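Local coordinates for protein imelysin (Bacteroides ovatus ATCC 8483, PDB 3OYV) that probably takes part in bacterial iron uptake as an imelysin-like, metal-binding outer membrane protein classed as a peptidase, at residues M28-V31 against A32-K36. Residues are numbered along the deposited sequence; the frame is centred on the assembly and turned at random. Where two conformers were deposited one is given.
Sequences MRNV and AALLK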
loop_
_atom_site.group_PDB
_atom_site.type_symbol
_atom_site.label_atom_id
_atom_site.label_comp_id
_atom_site.label_asym_id
_atom_site.label_seq_id
_atom_site.Cartn_x
_atom_site.Cartn_y
_atom_site.Cartn_z
HETATM N N MSE A 28 -18.474 7.366 -6.014
HETATM C CA MSE A 28 -17.968 6.366 -5.047
HETATM C C MSE A 28 -18.038 4.983 -5.664
HETATM O O MSE A 28 -17.085 4.213 -5.562
HETATM C CB MSE A 28 -18.743 6.352 -3.736
HETATM C CG MSE A 28 -18.345 7.374 -2.734
HETATM SE SE MSE A 28 -19.060 6.967 -1.009
HETATM C CE MSE A 28 -20.930 6.954 -1.482
ATOM N N ARG A 29 -19.198 4.660 -6.243
ATOM C CA ARG A 29 -19.348 3.367 -6.899
ATOM C C ARG A 29 -18.297 3.171 -7.993
ATOM O O ARG A 29 -17.703 2.105 -8.114
ATOM C CB ARG A 29 -20.760 3.160 -7.487
ATOM C CG ARG A 29 -20.941 1.903 -8.240
ATOM C CD ARG A 29 -22.379 1.710 -8.596
ATOM N NE ARG A 29 -22.466 0.601 -9.543
ATOM C CZ ARG A 29 -23.591 0.084 -10.027
ATOM N NH1 ARG A 29 -24.742 0.611 -9.712
ATOM N NH2 ARG A 29 -23.547 -0.940 -10.876
ATOM N N ASN A 30 -18.101 4.200 -8.811
ATOM C CA ASN A 30 -17.135 4.112 -9.884
ATOM C C ASN A 30 -15.728 3.806 -9.352
ATOM O O ASN A 30 -15.036 2.921 -9.850
ATOM C CB ASN A 30 -17.107 5.408 -10.694
ATOM C CG ASN A 30 -16.388 5.224 -12.029
ATOM O OD1 ASN A 30 -16.875 4.516 -12.905
ATOM N ND2 ASN A 30 -15.187 5.815 -12.165
ATOM N N VAL A 31 -15.318 4.555 -8.331
ATOM C CA VAL A 31 -13.967 4.385 -7.792
ATOM C C VAL A 31 -13.807 3.012 -7.117
ATOM O O VAL A 31 -12.782 2.340 -7.294
ATOM C CB VAL A 31 -13.631 5.542 -6.857
ATOM C CG1 VAL A 31 -12.289 5.321 -6.139
ATOM C CG2 VAL A 31 -13.612 6.885 -7.618
ATOM N N ALA A 32 -14.843 2.557 -6.413
ATOM C CA ALA A 32 -14.800 1.250 -5.749
ATOM C C ALA A 32 -14.800 0.128 -6.787
ATOM O O ALA A 32 -14.144 -0.897 -6.591
ATOM C CB ALA A 32 -15.973 1.073 -4.797
ATOM N N ALA A 33 -15.542 0.300 -7.911
ATOM C CA ALA A 33 -15.566 -0.683 -8.997
ATOM C C ALA A 33 -14.183 -0.828 -9.609
ATOM O O ALA A 33 -13.724 -1.929 -9.894
ATOM C CB ALA A 33 -16.596 -0.273 -10.034
ATOM N N LEU A 34 -13.518 0.309 -9.817
ATOM C CA LEU A 34 -12.174 0.283 -10.391
ATOM C C LEU A 34 -11.196 -0.457 -9.468
ATOM O O LEU A 34 -10.350 -1.212 -9.906
ATOM C CB LEU A 34 -11.665 1.696 -10.673
ATOM C CG LEU A 34 -12.380 2.452 -11.798
ATOM C CD1 LEU A 34 -11.974 3.917 -11.777
ATOM C CD2 LEU A 34 -12.096 1.822 -13.166
ATOM N N LEU A 35 -11.325 -0.199 -8.176
ATOM C CA LEU A 35 -10.475 -0.836 -7.151
ATOM C C LEU A 35 -10.698 -2.352 -7.113
ATOM O O LEU A 35 -9.758 -3.129 -6.928
ATOM C CB LEU A 35 -10.712 -0.218 -5.766
ATOM C CG LEU A 35 -9.898 1.010 -5.340
ATOM C CD1 LEU A 35 -10.482 1.673 -4.091
ATOM C CD2 LEU A 35 -8.408 0.620 -5.197
ATOM N N LYS A 36 -11.959 -2.758 -7.231
ATOM C CA LYS A 36 -12.350 -4.164 -7.251
ATOM C C LYS A 36 -11.747 -4.858 -8.470
ATOM O O LYS A 36 -11.145 -5.930 -8.368
ATOM C CB LYS A 36 -13.887 -4.230 -7.239
ATOM C CG LYS A 36 -14.515 -5.567 -7.442
ATOM C CD LYS A 36 -16.043 -5.464 -7.354
ATOM C CE LYS A 36 -16.702 -6.749 -7.825
ATOM N NZ LYS A 36 -16.371 -7.905 -6.932
#
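Ala33 N donates to Arg29 O at 2.8 Å, with an N-H...O angle of 155°, the shortest hydrogen bond between residues 28-31 and 32-36. These residues make up two and a half turns of the long helix 21-47, and the i to i+4 bond repeats on both sides of this one. Ala32 N reaches the oxygen of Met28, a selenomethionine here, and Leu35 N that of Val31. Between them Leu34 N bonds to Asn30 O at 3.0 Å. Leu34 CG lies beside the same oxygen, 3.3 Å from Asn30 O, because the first torsion of the leucine (chi1 -69°) keeps CG next to its own backbone N.

One turn apart, the side chains of Asn30 and Leu34 meet obliquely, the amide nitrogen Asn30 ND2 lying 3.8 Å from methyl Leu34 CD1. Asn30 swings its CG opposite the backbone N, beside the carbonyl carbon (chi1 -165°), which brings the end of the side chain back toward Leu34. Its OD1 takes a hydrogen bond from Val335 N and a weak one from Ala334 N, and both side chains rest against Ala333 of that loop.

Other faces serve other neighbours. Met28, Val31 and Leu35 pack on helix 343-351. Arg29 reaches Trp326 through a cation-pi contact, and Lys36 pairs with Asp250 of helix 223-261.

Here, then, is how a short length of helix can divide its labour: main-chain bonds engage the carbonyls of Met28 to Val31 within the helix, while the Asn30 amide, with apolar Leu34 alongside, spends its oxygen on loop amides, which is consistent with tying the 333-335 loop to helix 21-47 in this predominantly helical fold.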